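Local coordinates for protein FeeM (Uncultured bacterium, PDB 2G0B) that makes N-acyl amino acids such as long-chain N-acyl-tyrosine, transferring a fatty acyl group, probably delivered by an acyl carrier protein, onto the amino nitrogen, at residues R26-A31 and Q99-H104; H135-C140 and A176-E181; P5-R10 and L54-V59; G62-I67 and A121-M126. All coordinates share one frame; numbering follows the deposited sequence.

Contact 1 (R26-A31 and Q99-H104); sequences RTTYEA and QFAMDH. With NLT (N-dodecanoyl-L-tyrosine), chain I.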
# COMPACT_ATOMS: atom_id res chain seq x y z
N ARG A 26 -11.87 3.55 5.94
CA ARG A 26 -12.89 3.09 6.87
C ARG A 26 -14.09 2.48 6.16
O ARG A 26 -14.56 1.40 6.55
CB ARG A 26 -13.35 4.24 7.74
CG ARG A 26 -14.24 3.83 8.88
CD ARG A 26 -15.10 4.93 9.38
NE ARG A 26 -14.71 5.36 10.72
CZ ARG A 26 -14.96 6.57 11.23
NH1 ARG A 26 -15.60 7.47 10.50
NH2 ARG A 26 -14.58 6.86 12.48
N THR A 27 -14.58 3.15 5.13
CA THR A 27 -15.78 2.71 4.41
C THR A 27 -15.50 1.44 3.60
O THR A 27 -16.30 0.50 3.60
CB THR A 27 -16.30 3.84 3.53
OG1 THR A 27 -16.61 4.97 4.35
CG2 THR A 27 -17.64 3.49 2.91
N THR A 28 -14.34 1.42 2.95
CA THR A 28 -13.90 0.29 2.14
C THR A 28 -13.73 -0.97 2.97
O THR A 28 -14.22 -2.05 2.59
CB THR A 28 -12.59 0.68 1.39
OG1 THR A 28 -12.94 1.33 0.16
CG2 THR A 28 -11.78 -0.54 0.93
N TYR A 29 -13.09 -0.83 4.14
CA TYR A 29 -12.80 -1.97 5.02
C TYR A 29 -14.07 -2.51 5.69
O TYR A 29 -14.20 -3.71 5.90
CB TYR A 29 -11.74 -1.60 6.07
CG TYR A 29 -10.32 -1.54 5.52
CD1 TYR A 29 -10.08 -1.24 4.18
CD2 TYR A 29 -9.21 -1.77 6.35
CE1 TYR A 29 -8.80 -1.18 3.67
CE2 TYR A 29 -7.90 -1.71 5.84
CZ TYR A 29 -7.71 -1.41 4.49
OH TYR A 29 -6.44 -1.33 3.93
N GLU A 30 -15.00 -1.62 6.00
CA GLU A 30 -16.28 -2.00 6.60
C GLU A 30 -17.16 -2.74 5.60
O GLU A 30 -17.97 -3.59 5.98
CB GLU A 30 -17.02 -0.78 7.14
CG GLU A 30 -16.64 -0.38 8.56
CD GLU A 30 -17.28 0.93 9.02
OE1 GLU A 30 -18.14 1.49 8.28
OE2 GLU A 30 -16.92 1.42 10.12
N ALA A 31 -17.01 -2.39 4.32
CA ALA A 31 -17.79 -3.01 3.25
C ALA A 31 -17.27 -4.41 2.93
O ALA A 31 -18.05 -5.30 2.58
CB ALA A 31 -17.77 -2.14 2.01
N GLN A 99 -2.64 0.77 3.98
CA GLN A 99 -3.89 1.56 3.88
C GLN A 99 -4.28 1.95 2.45
O GLN A 99 -4.69 3.08 2.18
CB GLN A 99 -3.87 2.80 4.81
CG GLN A 99 -3.70 2.50 6.29
CD GLN A 99 -5.01 2.22 7.02
OE1 GLN A 99 -5.42 1.06 7.18
NE2 GLN A 99 -5.65 3.28 7.51
N PHE A 100 -4.12 1.00 1.53
CA PHE A 100 -4.55 1.17 0.16
C PHE A 100 -6.06 0.94 0.08
O PHE A 100 -6.56 -0.11 0.48
CB PHE A 100 -3.80 0.19 -0.75
CG PHE A 100 -4.32 0.13 -2.15
CD1 PHE A 100 -4.53 1.28 -2.88
CD2 PHE A 100 -4.57 -1.09 -2.75
CE1 PHE A 100 -5.01 1.23 -4.16
CE2 PHE A 100 -5.05 -1.15 -4.04
CZ PHE A 100 -5.27 0.00 -4.74
N ALA A 101 -6.77 1.95 -0.43
CA ALA A 101 -8.22 1.90 -0.53
C ALA A 101 -8.70 2.79 -1.64
O ALA A 101 -8.13 3.84 -1.88
CB ALA A 101 -8.86 2.30 0.80
N MET A 102 -9.74 2.33 -2.34
CA MET A 102 -10.41 3.10 -3.38
C MET A 102 -11.89 3.06 -3.09
O MET A 102 -12.41 2.03 -2.66
CB MET A 102 -10.17 2.48 -4.77
CG MET A 102 -8.72 2.15 -5.11
SD MET A 102 -7.98 3.36 -6.16
CE MET A 102 -8.88 3.14 -7.68
N ASP A 103 -12.58 4.17 -3.31
CA ASP A 103 -14.03 4.22 -3.17
C ASP A 103 -14.69 4.01 -4.53
O ASP A 103 -14.64 4.91 -5.39
CB ASP A 103 -14.46 5.56 -2.55
CG ASP A 103 -15.95 5.61 -2.19
OD1 ASP A 103 -16.66 4.57 -2.30
OD2 ASP A 103 -16.51 6.64 -1.79
N HIS A 104 -15.32 2.85 -4.71
CA HIS A 104 -15.90 2.45 -6.01
C HIS A 104 -17.09 3.33 -6.46
O HIS A 104 -17.43 3.35 -7.65
CB HIS A 104 -16.29 0.95 -6.00
CG HIS A 104 -17.67 0.68 -5.47
ND1 HIS A 104 -17.92 0.42 -4.14
CD2 HIS A 104 -18.87 0.63 -6.10
CE1 HIS A 104 -19.21 0.23 -3.96
NE2 HIS A 104 -19.82 0.35 -5.14
N NLT I . -3.14 -4.11 3.08
C1 NLT I . -3.10 -3.34 1.98
OL NLT I . -3.72 -2.29 1.86
C2 NLT I . -2.24 -3.86 0.84
C3 NLT I . -1.37 -2.77 0.20
C4 NLT I . -0.96 -3.15 -1.23
C5 NLT I . -0.12 -2.04 -1.88
C6 NLT I . 0.61 -2.51 -3.15
C7 NLT I . 1.70 -1.52 -3.56
C8 NLT I . 2.09 -1.72 -5.02
C9 NLT I . 3.24 -0.80 -5.47
C10 NLT I . 4.17 -1.59 -6.38
C11 NLT I . 5.43 -0.83 -6.81
C12 NLT I . 6.13 -1.59 -7.94
CA NLT I . -3.99 -3.85 4.24
CB NLT I . -3.81 -4.95 5.28
CG NLT I . -4.75 -6.11 5.03
CD2 NLT I . -6.12 -5.91 5.03
CE2 NLT I . -6.97 -6.98 4.80
CZ NLT I . -6.46 -8.24 4.59
CE1 NLT I . -5.08 -8.44 4.58
CD1 NLT I . -4.23 -7.38 4.80
OH NLT I . -7.28 -9.26 4.37
C NLT I . -3.66 -2.55 4.92
O NLT I . -2.46 -2.21 4.98
O2 NLT I . -4.58 -1.86 5.42
O HOH W 1 -6.33 -2.51 1.41

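Contact 2 (H135-C140 and A176-E181); sequences HIDYLC and ALYVPE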
# COMPACT_ATOMS: atom_id res chain seq x y z
N HIS A 135 15.79 5.42 -1.45
CA HIS A 135 16.77 4.33 -1.53
C HIS A 135 16.36 3.13 -0.70
O HIS A 135 17.19 2.50 -0.05
CB HIS A 135 18.19 4.80 -1.18
CG HIS A 135 18.66 5.97 -1.99
ND1 HIS A 135 18.57 6.00 -3.37
CD2 HIS A 135 19.23 7.14 -1.62
CE1 HIS A 135 19.06 7.14 -3.81
NE2 HIS A 135 19.47 7.85 -2.78
N ILE A 136 15.07 2.82 -0.74
CA ILE A 136 14.50 1.68 -0.04
C ILE A 136 14.96 0.38 -0.71
O ILE A 136 15.05 0.31 -1.94
CB ILE A 136 12.94 1.78 -0.03
CG1 ILE A 136 12.48 2.82 1.00
CG2 ILE A 136 12.28 0.43 0.25
CD1 ILE A 136 11.10 3.38 0.74
N ASP A 137 15.31 -0.61 0.10
CA ASP A 137 15.71 -1.92 -0.42
C ASP A 137 14.50 -2.82 -0.69
O ASP A 137 14.27 -3.25 -1.82
CB ASP A 137 16.70 -2.61 0.52
CG ASP A 137 18.05 -1.92 0.56
OD1 ASP A 137 18.64 -1.71 -0.53
OD2 ASP A 137 18.59 -1.55 1.62
N TYR A 138 13.72 -3.11 0.36
CA TYR A 138 12.56 -3.98 0.22
C TYR A 138 11.24 -3.29 0.52
O TYR A 138 11.06 -2.70 1.60
CB TYR A 138 12.72 -5.23 1.08
CG TYR A 138 13.70 -6.22 0.51
CD1 TYR A 138 15.01 -6.28 0.99
CD2 TYR A 138 13.34 -7.07 -0.52
CE1 TYR A 138 15.92 -7.19 0.45
CE2 TYR A 138 14.23 -7.98 -1.05
CZ TYR A 138 15.51 -8.04 -0.57
OH TYR A 138 16.39 -8.94 -1.11
N LEU A 139 10.33 -3.35 -0.44
CA LEU A 139 8.98 -2.83 -0.29
C LEU A 139 8.05 -3.97 0.11
O LEU A 139 7.80 -4.86 -0.68
CB LEU A 139 8.53 -2.22 -1.61
CG LEU A 139 7.72 -0.94 -1.62
CD1 LEU A 139 8.21 0.03 -0.58
CD2 LEU A 139 7.82 -0.32 -2.98
N CYS A 140 7.56 -3.94 1.34
CA CYS A 140 6.75 -5.04 1.86
C CYS A 140 5.23 -4.78 1.83
O CYS A 140 4.78 -3.63 1.99
CB CYS A 140 7.18 -5.38 3.27
SG CYS A 140 8.96 -5.57 3.48
N ALA A 176 7.11 -9.18 -0.71
CA ALA A 176 8.10 -8.12 -0.74
C ALA A 176 8.70 -8.01 -2.12
O ALA A 176 8.69 -8.98 -2.89
CB ALA A 176 9.17 -8.36 0.29
N LEU A 177 9.22 -6.82 -2.45
CA LEU A 177 9.88 -6.58 -3.73
C LEU A 177 11.23 -5.86 -3.53
O LEU A 177 11.30 -4.85 -2.82
CB LEU A 177 8.98 -5.78 -4.67
CG LEU A 177 9.62 -5.04 -5.85
CD1 LEU A 177 9.98 -6.00 -6.98
CD2 LEU A 177 8.71 -3.96 -6.35
N TYR A 178 12.28 -6.39 -4.16
CA TYR A 178 13.58 -5.73 -4.14
C TYR A 178 13.61 -4.57 -5.13
O TYR A 178 13.79 -4.78 -6.33
CB TYR A 178 14.70 -6.72 -4.44
CG TYR A 178 16.08 -6.16 -4.19
CD1 TYR A 178 16.42 -5.62 -2.95
CD2 TYR A 178 17.04 -6.15 -5.19
CE1 TYR A 178 17.68 -5.09 -2.72
CE2 TYR A 178 18.31 -5.63 -4.97
CZ TYR A 178 18.63 -5.10 -3.73
OH TYR A 178 19.88 -4.58 -3.50
N VAL A 179 13.44 -3.36 -4.62
CA VAL A 179 13.32 -2.15 -5.45
C VAL A 179 14.52 -1.83 -6.39
O VAL A 179 14.30 -1.55 -7.57
CB VAL A 179 12.85 -0.90 -4.61
CG1 VAL A 179 12.67 0.31 -5.50
CG2 VAL A 179 11.56 -1.21 -3.88
N PRO A 180 15.77 -1.89 -5.90
CA PRO A 180 16.95 -1.62 -6.74
C PRO A 180 17.03 -2.39 -8.07
O PRO A 180 17.70 -1.92 -8.98
CB PRO A 180 18.11 -2.00 -5.83
CG PRO A 180 17.62 -1.69 -4.50
CD PRO A 180 16.18 -2.12 -4.50
N GLU A 181 16.41 -3.56 -8.16
CA GLU A 181 16.25 -4.22 -9.47
C GLU A 181 14.83 -4.78 -9.64
O GLU A 181 14.64 -5.98 -9.87
CB GLU A 181 17.33 -5.31 -9.74
CG GLU A 181 18.29 -5.61 -8.60
CD GLU A 181 18.50 -7.10 -8.38
OE1 GLU A 181 19.68 -7.54 -8.33
OE2 GLU A 181 17.50 -7.85 -8.26

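Contact 3 (P5-R10 and L54-V59); sequences PRKVAR and LFNGEV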
# COMPACT_ATOMS: atom_id res chain seq x y z
N PRO A 5 -12.15 12.67 -18.46
CA PRO A 5 -11.58 12.38 -17.14
C PRO A 5 -10.52 13.37 -16.70
O PRO A 5 -9.91 14.03 -17.53
CB PRO A 5 -10.92 11.02 -17.34
CG PRO A 5 -11.34 10.56 -18.66
CD PRO A 5 -11.59 11.78 -19.48
N ARG A 6 -10.31 13.45 -15.39
CA ARG A 6 -9.27 14.29 -14.81
C ARG A 6 -8.83 13.68 -13.49
O ARG A 6 -9.40 13.96 -12.45
CB ARG A 6 -9.79 15.71 -14.59
CG ARG A 6 -8.75 16.69 -14.07
CD ARG A 6 -9.22 18.13 -14.08
NE ARG A 6 -8.17 19.05 -13.64
CZ ARG A 6 -7.87 20.20 -14.27
NH1 ARG A 6 -8.56 20.58 -15.36
NH2 ARG A 6 -6.91 20.99 -13.79
N LYS A 7 -7.81 12.82 -13.55
CA LYS A 7 -7.32 12.12 -12.36
C LYS A 7 -6.03 12.73 -11.84
O LYS A 7 -5.05 12.84 -12.57
CB LYS A 7 -7.12 10.61 -12.63
CG LYS A 7 -8.16 9.97 -13.54
CD LYS A 7 -9.45 9.70 -12.80
CE LYS A 7 -10.21 8.55 -13.43
NZ LYS A 7 -11.00 7.81 -12.40
N VAL A 8 -6.03 13.14 -10.57
CA VAL A 8 -4.83 13.73 -9.95
C VAL A 8 -4.30 12.87 -8.80
O VAL A 8 -5.02 12.60 -7.85
CB VAL A 8 -5.09 15.18 -9.42
CG1 VAL A 8 -3.79 15.82 -8.96
CG2 VAL A 8 -5.76 16.04 -10.47
N ALA A 9 -3.05 12.46 -8.89
CA ALA A 9 -2.38 11.75 -7.80
C ALA A 9 -1.31 12.63 -7.16
O ALA A 9 -0.39 13.11 -7.84
CB ALA A 9 -1.78 10.46 -8.30
N ARG A 10 -1.42 12.85 -5.84
CA ARG A 10 -0.47 13.70 -5.11
C ARG A 10 -0.29 13.31 -3.63
O ARG A 10 -1.04 12.50 -3.10
CB ARG A 10 -0.86 15.17 -5.23
CG ARG A 10 -2.10 15.52 -4.49
CD ARG A 10 -2.36 16.99 -4.43
NE ARG A 10 -3.45 17.29 -3.52
CZ ARG A 10 -4.65 17.71 -3.90
NH1 ARG A 10 -4.92 17.90 -5.19
NH2 ARG A 10 -5.57 17.95 -2.99
N LEU A 54 -5.69 10.10 -4.51
CA LEU A 54 -6.10 10.06 -5.89
C LEU A 54 -7.40 10.79 -6.01
O LEU A 54 -8.38 10.44 -5.36
CB LEU A 54 -6.26 8.61 -6.34
CG LEU A 54 -6.40 8.31 -7.83
CD1 LEU A 54 -5.34 9.01 -8.66
CD2 LEU A 54 -6.35 6.83 -8.06
N PHE A 55 -7.42 11.81 -6.87
CA PHE A 55 -8.54 12.72 -6.99
C PHE A 55 -9.24 12.64 -8.34
O PHE A 55 -8.60 12.73 -9.39
CB PHE A 55 -8.08 14.16 -6.77
CG PHE A 55 -7.56 14.43 -5.41
CD1 PHE A 55 -6.22 14.22 -5.10
CD2 PHE A 55 -8.39 14.92 -4.42
CE1 PHE A 55 -5.75 14.45 -3.86
CE2 PHE A 55 -7.92 15.17 -3.17
CZ PHE A 55 -6.60 14.94 -2.89
N ASN A 56 -10.56 12.49 -8.30
CA ASN A 56 -11.37 12.62 -9.49
C ASN A 56 -11.86 14.04 -9.57
O ASN A 56 -12.87 14.39 -8.96
CB ASN A 56 -12.57 11.69 -9.43
CG ASN A 56 -12.98 11.18 -10.78
OD1 ASN A 56 -12.77 11.85 -11.80
ND2 ASN A 56 -13.58 9.99 -10.81
N GLY A 57 -11.11 14.87 -10.29
CA GLY A 57 -11.44 16.27 -10.45
C GLY A 57 -11.63 16.94 -9.12
O GLY A 57 -12.66 17.59 -8.89
N GLU A 58 -10.66 16.73 -8.23
CA GLU A 58 -10.61 17.36 -6.89
C GLU A 58 -11.38 16.68 -5.73
O GLU A 58 -11.19 17.07 -4.59
CB GLU A 58 -10.91 18.86 -6.94
CG GLU A 58 -9.67 19.70 -7.14
CD GLU A 58 -10.01 21.05 -7.71
OE1 GLU A 58 -11.10 21.17 -8.32
OE2 GLU A 58 -9.21 21.99 -7.53
N VAL A 59 -12.24 15.71 -6.02
CA VAL A 59 -12.76 14.87 -4.93
C VAL A 59 -11.91 13.63 -4.80
O VAL A 59 -11.53 13.02 -5.79
CB VAL A 59 -14.30 14.56 -5.00
CG1 VAL A 59 -15.05 15.65 -5.69
CG2 VAL A 59 -14.57 13.23 -5.64

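Contact 4 (G62-I67 and A121-M126); sequences GTISII and ASLFTM. With NLT (N-dodecanoyl-L-tyrosine), chain I.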
# COMPACT_ATOMS: atom_id res chain seq x y z
N GLY A 62 -9.34 7.73 -3.80
CA GLY A 62 -8.42 6.65 -3.53
C GLY A 62 -7.22 7.11 -2.78
O GLY A 62 -6.80 8.25 -2.91
N THR A 63 -6.64 6.22 -1.99
CA THR A 63 -5.50 6.58 -1.16
C THR A 63 -4.57 5.40 -0.94
O THR A 63 -4.98 4.25 -1.00
CB THR A 63 -5.97 7.16 0.19
OG1 THR A 63 -4.85 7.30 1.06
CG2 THR A 63 -6.87 6.19 0.94
N ILE A 64 -3.29 5.71 -0.72
CA ILE A 64 -2.28 4.71 -0.36
C ILE A 64 -1.21 5.36 0.50
O ILE A 64 -0.86 6.52 0.28
CB ILE A 64 -1.67 4.02 -1.65
CG1 ILE A 64 -0.98 2.70 -1.30
CG2 ILE A 64 -0.70 4.96 -2.38
CD1 ILE A 64 -0.84 1.75 -2.47
N SER A 65 -0.74 4.66 1.50
CA SER A 65 0.33 5.18 2.34
C SER A 65 1.55 4.26 2.37
O SER A 65 1.48 3.11 1.96
CB SER A 65 -0.16 5.44 3.77
OG SER A 65 -1.32 6.25 3.78
N ILE A 66 2.66 4.79 2.85
CA ILE A 66 3.88 4.02 3.00
C ILE A 66 4.54 4.37 4.34
O ILE A 66 4.67 5.54 4.68
CB ILE A 66 4.85 4.28 1.80
CG1 ILE A 66 6.26 3.80 2.11
CG2 ILE A 66 4.86 5.74 1.39
CD1 ILE A 66 6.99 3.25 0.91
N ILE A 67 4.88 3.35 5.13
CA ILE A 67 5.51 3.55 6.43
C ILE A 67 6.96 3.08 6.41
O ILE A 67 7.23 1.93 6.10
CB ILE A 67 4.74 2.83 7.53
CG1 ILE A 67 3.24 3.10 7.39
CG2 ILE A 67 5.26 3.23 8.93
CD1 ILE A 67 2.38 2.30 8.33
N ALA A 121 -2.91 2.71 -10.72
CA ALA A 121 -1.58 2.73 -11.32
C ALA A 121 -0.78 4.00 -10.99
O ALA A 121 0.42 3.92 -10.73
CB ALA A 121 -1.70 2.55 -12.83
N SER A 122 -1.45 5.15 -10.98
CA SER A 122 -0.75 6.41 -10.70
C SER A 122 -0.38 6.52 -9.23
O SER A 122 0.63 7.12 -8.91
CB SER A 122 -1.57 7.62 -11.15
OG SER A 122 -2.69 7.81 -10.31
N LEU A 123 -1.19 5.92 -8.35
CA LEU A 123 -0.84 5.83 -6.94
C LEU A 123 0.40 4.94 -6.74
O LEU A 123 1.26 5.24 -5.91
CB LEU A 123 -2.00 5.28 -6.12
CG LEU A 123 -3.11 6.23 -5.65
CD1 LEU A 123 -4.20 5.45 -4.95
CD2 LEU A 123 -2.57 7.30 -4.74
N PHE A 124 0.48 3.85 -7.51
CA PHE A 124 1.60 2.91 -7.43
C PHE A 124 2.90 3.54 -7.93
O PHE A 124 3.95 3.33 -7.34
CB PHE A 124 1.32 1.63 -8.21
CG PHE A 124 0.24 0.77 -7.61
CD1 PHE A 124 -0.38 -0.21 -8.39
CD2 PHE A 124 -0.14 0.91 -6.29
CE1 PHE A 124 -1.38 -1.02 -7.85
CE2 PHE A 124 -1.14 0.09 -5.74
CZ PHE A 124 -1.75 -0.87 -6.53
N THR A 125 2.81 4.30 -9.03
CA THR A 125 3.98 5.00 -9.56
C THR A 125 4.57 5.94 -8.51
O THR A 125 5.80 6.06 -8.38
CB THR A 125 3.65 5.82 -10.82
OG1 THR A 125 2.77 5.08 -11.67
CG2 THR A 125 4.86 5.94 -11.64
N MET A 126 3.69 6.60 -7.77
CA MET A 126 4.10 7.49 -6.71
C MET A 126 4.82 6.73 -5.59
O MET A 126 5.81 7.22 -5.07
CB MET A 126 2.91 8.29 -6.19
CG MET A 126 2.45 9.37 -7.16
SD MET A 126 1.43 10.59 -6.39
CE MET A 126 2.60 11.81 -6.08
N NLT I . -3.14 -4.11 3.08
C1 NLT I . -3.10 -3.34 1.98
OL NLT I . -3.72 -2.29 1.86
C2 NLT I . -2.24 -3.86 0.84
C3 NLT I . -1.37 -2.77 0.20
C4 NLT I . -0.96 -3.15 -1.23
C5 NLT I . -0.12 -2.04 -1.88
C6 NLT I . 0.61 -2.51 -3.15
C7 NLT I . 1.70 -1.52 -3.56
C8 NLT I . 2.09 -1.72 -5.02
C9 NLT I . 3.24 -0.80 -5.47
C10 NLT I . 4.17 -1.59 -6.38
C11 NLT I . 5.43 -0.83 -6.81
C12 NLT I . 6.13 -1.59 -7.94
CA NLT I . -3.99 -3.85 4.24
CB NLT I . -3.81 -4.95 5.28
CG NLT I . -4.75 -6.11 5.03
CD2 NLT I . -6.12 -5.91 5.03
CE2 NLT I . -6.97 -6.98 4.80
CZ NLT I . -6.46 -8.24 4.59
CE1 NLT I . -5.08 -8.44 4.58
CD1 NLT I . -4.23 -7.38 4.80
OH NLT I . -7.28 -9.26 4.37
C NLT I . -3.66 -2.55 4.92
O NLT I . -2.46 -2.21 4.98
O2 NLT I . -4.58 -1.86 5.42

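Contact 1 (R26-A31 and Q99-H104)
Helix segment 26-31 crosses over strand segment 99-102 almost perpendicularly, at 84°, with the two axes 8.0 Å apart and Thr28 standing above Ala101. Direct packing is slight: the CG2 methyl of Thr28, anti to its backbone N, meets the Ala101 CB at 4.1 Å, while Thr28 OG1 donates a weak hydrogen bond to Met102 O. The bound N-dodecanoyl-L-tyrosine supplies much of the remaining link. With CG beside the backbone N (chi1 -76°), the Tyr29 ring leans along the strand, and its hydroxyl gives a hydrogen bond of 2.4 Å to carboxylate oxygen O2 of the product, which lies at the ring edge. The Gln99 amide plane is turned nearly perpendicular to this ring. Gln99 has positive phi and sits at a strand bulge, as is usual in the fourth strand of the GNAT fold. The other carboxylate oxygen, ligand atom O, accepts Gln99 N at 3.1 Å. Phe100 N makes a weak bond to the ligand amide oxygen OL. A water bridges Tyr29 OH, Phe100 O and OL, 2.8 Å from Tyr29 OH, closing the corner between helix, strand and ligand. Tyr29 OH and Gln99 N thus each take one carboxylate oxygen, with Asn144 also bonding the ligand, and they probably favour the ionised form, while the water and the Phe100 N-H would polarise the amide carbonyl.

Contact 2 (H135-C140 and A176-E181)
Three backbone hydrogen bonds join these segments as antiparallel strands. Leu139 N reaches Leu177 O at 3.0 Å, nearly straight and in the carbonyl plane, and the return bond from Leu177 N to Leu139 O, also 3.0 Å, comes from above the plane of its acceptor. Where 135-140 enters the sheet and 176-181 leaves it, Val179 N donates to Asp137 O at 2.9 Å almost along the C=O axis, although Val179 already belongs to a 3-10 turn. The Tyr138-Tyr178 and Cys140-Ala176 pairs are non-hydrogen-bonded; here CA-H groups close on the carbonyls, as Tyr138 CA does on Leu177 O at 3.4 Å.

The pair belongs to the C-terminal half of a GNAT-like sheet, in which strand 138-143 lies between the parallel strand 94-102 and the antiparallel strand 170-178. Leu177, on the face shared with Leu139, also lines the pocket of the acyl-tyrosine product.

Among aromatic contacts, Tyr178 CD1 sits over one face of the Tyr138 ring, 3.5 Å from Tyr138 CZ and offset toward the rim. The planes meet obliquely at 44°; CG of Tyr138 is beside its backbone N, whereas that of Tyr178 is anti to N. Trp87 stacks on Tyr138, and Pro180 CD lies over the centre of the Tyr178 ring.

Aliphatic packing is made by Val179 CG2, which touches Leu139 CB at 3.9 Å and leans on its CD2; helix 121-133 borders both residues through Ala131. Of the polar groups, the Asp137 carboxylate runs alongside the Tyr178 ring, its plane only 15° away, while OD2 takes the backbone N-H of Lys93.

Contact 3 (P5-R10 and L54-V59)
Arg10 places CG between its backbone N and carbonyl carbon (chi1 70°), the crowded position, and from there runs extended to NE; Phe55, with CG beside its own N (chi1 -64°), turns its ring to meet it. The guanidinium consequently lies flat on one face of the Phe55 ring, planes 20° apart and off-centre. Ring atom CE1 of Phe55 lies under the middle of the guanidinium, 3.4 Å from Arg10 CZ. At the edge of the same ring, in its plane, sits Val8 O, which also accepts the 2.7 Å bond from Phe55 N. The return bond, Val8 N to Phe55 O at 2.9 Å, makes Val8-Phe55 the hydrogen-bonded pair of two antiparallel strands. With the bond from Gly57 N to Arg6 O, these attach strand 7-11 as the outer strand of the sheet. On the face opposite the Phe55 ring, Ala9 CB touches Leu54 CD1 at 3.9 Å. Lys7 and Asn56 run side by side there, Lys7 NZ 3.7 Å from Asn56 ND2 but not bonded to it; each has its own partner, Tyr61 OH and Leu106 O. A type I' turn from Asn56 to Val59 leads into strand 59-68. Because Arg10 NH2 also forms a salt bridge to Glu17, its charge is probably well balanced while its flat face shelters the ring: a cation-pi contact held in place by a carboxylate of helix 15-31.

Contact 4 (G62-I67 and A121-M126)
Close packing is confined to one end of this buried contact, where Ile64 projects from strand 62-67 toward helix 121-126, whose axis runs at 19° to the strand's. Ile64 divides its branches between two helix residues: CG2, in the crowded position between backbone N and carbonyl carbon, touches Leu123 CD2 at 3.8 Å, while CG1, anti to N (chi1 -161°), carries CD1 to the edge of the Phe124 ring, 3.7 Å from CE2. Leu123 CD1 meanwhile rests on the backbone where Gly62 joins Thr63, 3.9 Å from Thr63 N. One face of the Phe124 ring carries the dodecanoyl chain, with ligand C8 3.7 Å from Phe124 CD2, and Ile64 CD1 meets the same chain at C5. By contrast, the opposite side of the helix lies apart from the strand: Ala121 and Thr125 are exposed, and Thr125 OG1 turns back to Ala121 O at 2.8 Å, an oxygen that also accepts Thr125 N. Further along the strand, Ile66 makes no contact with 121-126 and packs against Ile136 instead. A helix packed along the sheet is typical of the GNAT fold; here Phe124 and Ile64 form part of the wall of the acyl pocket, consistent with binding a long fatty chain.

Overall arrangement
All four contacts draw on one mixed sheet. Contacts 1 and 4 have centres about 14 Å apart and share the product: contact 1 helps hold its polar head, contact 4 its acyl chain, and Thr63 N probably bonds Ala101 O between them. Contact 3, about 13 Å from contact 4 centre to centre, adds the outer strand 7-11, and Ala9 and Leu54 meet Ser122. Contact 2 lies beyond the chain's centre, its own centre about 26 Å from that of contact 1, yet Leu139 and Ile136 touch Ile66 of contact 4. Along the chain, contact 1 interleaves with contacts 3 and 4, whereas contact 2 closes last. The ligand touches strands 59-68 and 94-102 as well as Leu177 of contact 2, probably occupying a cleft as in GNAT enzymes.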